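Hypothetical protein PA2218 (Pseudomonas aeruginosa, PDB 2HDW) is of unknown function but adopts an alpha/beta hydrolase fold and is probably a hydrolase. Local coordinates at residues Asn47-Thr59 against His68-Ala82. Numbering follows the deposited sequence.
Sequences NMQLQLTQEWDKT and HRKVTFANRYGITLA
L52 and L50 of the N-terminal stretch 47-59 lean on one face of the hairpin formed by strands 66-74 and 80-88, at the edge of the alpha/beta hydrolase sheet. L52 packs closely: its CD2 lies 3.6 Å from A82 CB, while CD1 lodges between K70 CB and T72 CG2. In L50 the CG is anti to the carbonyl carbon (chi1 -57°), which sends CD1 over T80, 3.8 Å from its CG2. Beyond the leucines, T80 OG1 accepts two backbone N-H groups, from N47 N at 2.6 Å and, almost straight (169°), from M48 N at 2.9 Å, tying the first modelled residues to the second strand.

The other end is more polar. K70 bends at chi2 and chi3, laying CE against L52 CB and bringing NZ to T53 O in a weak bond of 3.1 Å; its stronger partner is E137 through a salt bridge. One water accepts from both K70 NZ and K58 NZ and donates to D57 OD1, bridging the two lysines and the acid. W56 turns its edge to H68 in a T-shaped stack, planes at 86°, with CZ3 over the centre of the imidazole. On the solvent side, Q49 and E55 point away from the hairpin and touch nothing of it.

No ladder of backbone bonds joins the stretch to the strands. K58 NZ and K70 NZ lie 4.0 Å apart; the like charges are probably offset because K70 pairs with E137 and K58 with D84, and the shared water lies beside D57.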
# COMPACT_ATOMS: atom_id res chain seq x y z
N ASN A 47 -8.93 -2.87 19.09
CA ASN A 47 -10.10 -3.33 19.89
C ASN A 47 -11.16 -2.24 19.92
O ASN A 47 -12.14 -2.35 20.66
CB ASN A 47 -9.67 -3.68 21.31
CG ASN A 47 -8.96 -2.53 22.00
OD1 ASN A 47 -7.97 -2.00 21.48
ND2 ASN A 47 -9.45 -2.14 23.17
N MET A 48 -10.97 -1.20 19.12
CA MET A 48 -11.93 -0.11 19.05
C MET A 48 -13.09 -0.55 18.17
O MET A 48 -12.89 -1.26 17.19
CB MET A 48 -11.28 1.15 18.45
CG MET A 48 -12.28 2.25 18.12
SD MET A 48 -11.52 3.74 17.43
CE MET A 48 -11.46 4.76 18.90
N GLN A 49 -14.31 -0.15 18.53
CA GLN A 49 -15.47 -0.51 17.74
C GLN A 49 -15.55 0.46 16.57
O GLN A 49 -15.61 1.67 16.77
CB GLN A 49 -16.76 -0.40 18.55
CG GLN A 49 -16.83 -1.32 19.75
CD GLN A 49 -18.21 -1.30 20.37
OE1 GLN A 49 -19.15 -1.88 19.82
NE2 GLN A 49 -18.34 -0.63 21.51
N LEU A 50 -15.55 -0.08 15.36
CA LEU A 50 -15.60 0.74 14.16
C LEU A 50 -16.88 0.49 13.37
O LEU A 50 -17.37 -0.64 13.29
CB LEU A 50 -14.39 0.45 13.26
CG LEU A 50 -12.97 0.63 13.82
CD1 LEU A 50 -11.96 0.15 12.77
CD2 LEU A 50 -12.72 2.07 14.18
N GLN A 51 -17.41 1.55 12.79
CA GLN A 51 -18.61 1.46 11.97
C GLN A 51 -18.16 1.20 10.54
O GLN A 51 -17.55 2.07 9.91
CB GLN A 51 -19.39 2.78 12.04
CG GLN A 51 -20.75 2.74 11.36
CD GLN A 51 -21.43 4.09 11.35
OE1 GLN A 51 -22.62 4.19 11.05
NE2 GLN A 51 -20.69 5.14 11.68
N LEU A 52 -18.43 0.01 10.04
CA LEU A 52 -18.04 -0.35 8.68
C LEU A 52 -19.27 -0.42 7.79
O LEU A 52 -20.29 -1.00 8.17
CB LEU A 52 -17.32 -1.70 8.69
CG LEU A 52 -16.14 -1.83 9.66
CD1 LEU A 52 -15.54 -3.22 9.54
CD2 LEU A 52 -15.09 -0.77 9.36
N THR A 53 -19.19 0.17 6.60
CA THR A 53 -20.32 0.16 5.69
C THR A 53 -20.54 -1.24 5.13
O THR A 53 -19.59 -1.96 4.86
CB THR A 53 -20.13 1.12 4.50
OG1 THR A 53 -21.29 1.05 3.66
CG2 THR A 53 -18.91 0.72 3.68
N GLN A 54 -21.81 -1.60 4.94
CA GLN A 54 -22.15 -2.90 4.39
C GLN A 54 -22.45 -2.77 2.90
O GLN A 54 -22.61 -3.77 2.20
CB GLN A 54 -23.36 -3.49 5.12
CG GLN A 54 -23.11 -3.77 6.59
CD GLN A 54 -21.83 -4.55 6.83
OE1 GLN A 54 -20.78 -3.96 7.12
NE2 GLN A 54 -21.90 -5.86 6.68
N GLU A 55 -22.52 -1.54 2.43
CA GLU A 55 -22.79 -1.29 1.02
C GLU A 55 -21.57 -1.73 0.23
O GLU A 55 -20.43 -1.53 0.67
CB GLU A 55 -23.03 0.20 0.77
CG GLU A 55 -24.19 0.79 1.56
CD GLU A 55 -25.50 0.12 1.22
OE1 GLU A 55 -25.89 0.14 0.03
OE2 GLU A 55 -26.15 -0.43 2.14
N TRP A 56 -21.78 -2.37 -0.92
CA TRP A 56 -20.65 -2.77 -1.74
C TRP A 56 -20.22 -1.52 -2.50
O TRP A 56 -20.75 -1.22 -3.57
CB TRP A 56 -21.02 -3.89 -2.72
CG TRP A 56 -19.84 -4.32 -3.54
CD1 TRP A 56 -19.54 -3.94 -4.82
CD2 TRP A 56 -18.76 -5.15 -3.11
NE1 TRP A 56 -18.33 -4.48 -5.20
CE2 TRP A 56 -17.83 -5.23 -4.17
CE3 TRP A 56 -18.48 -5.84 -1.91
CZ2 TRP A 56 -16.64 -5.96 -4.08
CZ3 TRP A 56 -17.30 -6.57 -1.82
CH2 TRP A 56 -16.39 -6.62 -2.90
N ASP A 57 -19.28 -0.79 -1.92
CA ASP A 57 -18.79 0.44 -2.52
C ASP A 57 -17.38 0.28 -3.10
O ASP A 57 -16.62 1.25 -3.16
CB ASP A 57 -18.81 1.56 -1.48
CG ASP A 57 -17.86 1.31 -0.32
OD1 ASP A 57 -17.64 0.13 0.03
OD2 ASP A 57 -17.35 2.29 0.25
N LYS A 58 -17.04 -0.93 -3.53
CA LYS A 58 -15.73 -1.18 -4.12
C LYS A 58 -15.70 -0.62 -5.54
O LYS A 58 -16.74 -0.34 -6.14
CB LYS A 58 -15.42 -2.68 -4.15
CG LYS A 58 -14.77 -3.26 -2.87
CD LYS A 58 -15.68 -3.16 -1.65
CE LYS A 58 -15.05 -3.86 -0.44
NZ LYS A 58 -15.81 -3.60 0.83
N THR A 59 -14.49 -0.45 -6.08
CA THR A 59 -14.30 0.08 -7.42
C THR A 59 -14.33 -1.04 -8.45
O THR A 59 -14.01 -0.82 -9.62
CB THR A 59 -12.96 0.82 -7.53
OG1 THR A 59 -11.91 -0.03 -7.05
CG2 THR A 59 -12.98 2.11 -6.72
N HIS A 68 -16.89 -13.02 0.96
CA HIS A 68 -16.37 -11.78 1.51
C HIS A 68 -17.06 -11.27 2.77
O HIS A 68 -18.27 -11.44 2.94
CB HIS A 68 -16.42 -10.68 0.45
CG HIS A 68 -16.27 -9.30 1.01
ND1 HIS A 68 -17.31 -8.64 1.64
CD2 HIS A 68 -15.19 -8.49 1.11
CE1 HIS A 68 -16.87 -7.48 2.10
NE2 HIS A 68 -15.59 -7.37 1.80
N ARG A 69 -16.26 -10.64 3.63
CA ARG A 69 -16.76 -10.05 4.87
C ARG A 69 -15.70 -9.06 5.39
O ARG A 69 -14.51 -9.20 5.09
CB ARG A 69 -17.07 -11.13 5.92
CG ARG A 69 -15.88 -11.80 6.57
CD ARG A 69 -16.36 -12.65 7.75
NE ARG A 69 -15.32 -12.92 8.74
CZ ARG A 69 -14.44 -13.91 8.67
NH1 ARG A 69 -14.46 -14.74 7.63
NH2 ARG A 69 -13.53 -14.06 9.63
N LYS A 70 -16.14 -8.07 6.15
CA LYS A 70 -15.22 -7.06 6.68
C LYS A 70 -14.75 -7.44 8.08
O LYS A 70 -15.49 -8.02 8.87
CB LYS A 70 -15.90 -5.69 6.72
CG LYS A 70 -16.79 -5.43 5.50
CD LYS A 70 -16.33 -4.25 4.64
CE LYS A 70 -16.57 -2.92 5.31
NZ LYS A 70 -16.59 -1.79 4.33
N VAL A 71 -13.49 -7.13 8.39
CA VAL A 71 -12.94 -7.45 9.70
C VAL A 71 -12.15 -6.28 10.24
O VAL A 71 -11.89 -5.31 9.53
CB VAL A 71 -12.01 -8.68 9.64
CG1 VAL A 71 -12.78 -9.89 9.13
CG2 VAL A 71 -10.81 -8.39 8.74
N THR A 72 -11.77 -6.38 11.51
CA THR A 72 -10.98 -5.35 12.16
C THR A 72 -9.93 -6.03 13.04
O THR A 72 -10.07 -7.20 13.41
CB THR A 72 -11.85 -4.43 13.05
OG1 THR A 72 -12.37 -5.18 14.16
CG2 THR A 72 -12.99 -3.84 12.25
N PHE A 73 -8.87 -5.30 13.36
CA PHE A 73 -7.79 -5.81 14.19
C PHE A 73 -6.89 -4.64 14.57
O PHE A 73 -6.81 -3.65 13.84
CB PHE A 73 -7.00 -6.88 13.42
CG PHE A 73 -6.56 -6.44 12.05
CD1 PHE A 73 -5.45 -5.61 11.89
CD2 PHE A 73 -7.28 -6.83 10.92
CE1 PHE A 73 -5.06 -5.18 10.62
CE2 PHE A 73 -6.89 -6.41 9.65
CZ PHE A 73 -5.78 -5.58 9.50
N ALA A 74 -6.23 -4.75 15.72
CA ALA A 74 -5.38 -3.65 16.17
C ALA A 74 -3.89 -3.86 15.87
O ALA A 74 -3.45 -4.98 15.64
CB ALA A 74 -5.58 -3.43 17.67
N ASN A 75 -3.13 -2.76 15.84
CA ASN A 75 -1.70 -2.88 15.62
C ASN A 75 -1.01 -2.64 16.96
O ASN A 75 -1.68 -2.31 17.95
CB ASN A 75 -1.19 -1.90 14.54
CG ASN A 75 -1.36 -0.44 14.92
OD1 ASN A 75 -1.49 -0.08 16.10
ND2 ASN A 75 -1.32 0.43 13.92
N ARG A 76 0.31 -2.80 17.00
CA ARG A 76 1.06 -2.64 18.24
C ARG A 76 1.00 -1.25 18.85
O ARG A 76 1.32 -1.06 20.02
CB ARG A 76 2.54 -3.02 18.03
CG ARG A 76 2.79 -4.49 17.74
CD ARG A 76 4.28 -4.82 17.76
NE ARG A 76 5.06 -3.91 16.94
CZ ARG A 76 5.73 -2.86 17.41
NH1 ARG A 76 5.71 -2.59 18.71
NH2 ARG A 76 6.41 -2.08 16.58
N TYR A 77 0.61 -0.27 18.05
CA TYR A 77 0.55 1.09 18.56
C TYR A 77 -0.83 1.49 19.06
O TYR A 77 -1.08 2.66 19.37
CB TYR A 77 1.07 2.05 17.48
CG TYR A 77 2.52 1.78 17.12
CD1 TYR A 77 3.49 1.62 18.12
CD2 TYR A 77 2.93 1.69 15.79
CE1 TYR A 77 4.83 1.39 17.80
CE2 TYR A 77 4.27 1.47 15.46
CZ TYR A 77 5.21 1.32 16.47
OH TYR A 77 6.54 1.12 16.15
N GLY A 78 -1.72 0.50 19.15
CA GLY A 78 -3.06 0.72 19.66
C GLY A 78 -4.13 1.19 18.68
O GLY A 78 -5.22 1.57 19.09
N ILE A 79 -3.83 1.16 17.39
CA ILE A 79 -4.81 1.60 16.40
C ILE A 79 -5.53 0.40 15.81
O ILE A 79 -4.89 -0.59 15.45
CB ILE A 79 -4.14 2.42 15.28
CG1 ILE A 79 -3.35 3.58 15.89
CG2 ILE A 79 -5.20 2.94 14.30
CD1 ILE A 79 -2.64 4.47 14.88
N THR A 80 -6.86 0.49 15.72
CA THR A 80 -7.67 -0.59 15.16
C THR A 80 -7.89 -0.31 13.67
O THR A 80 -8.35 0.77 13.29
CB THR A 80 -9.03 -0.68 15.87
OG1 THR A 80 -8.82 -0.98 17.25
CG2 THR A 80 -9.89 -1.78 15.24
N LEU A 81 -7.55 -1.29 12.84
CA LEU A 81 -7.68 -1.14 11.40
C LEU A 81 -8.88 -1.90 10.83
O LEU A 81 -9.31 -2.91 11.39
CB LEU A 81 -6.41 -1.64 10.71
CG LEU A 81 -5.08 -1.11 11.24
CD1 LEU A 81 -3.94 -1.78 10.49
CD2 LEU A 81 -5.01 0.40 11.09
N ALA A 82 -9.41 -1.40 9.72
CA ALA A 82 -10.54 -2.04 9.05
C ALA A 82 -10.00 -2.71 7.79
O ALA A 82 -9.06 -2.22 7.17
CB ALA A 82 -11.60 -1.00 8.68
O HOH W 1 -16.08 -0.98 1.84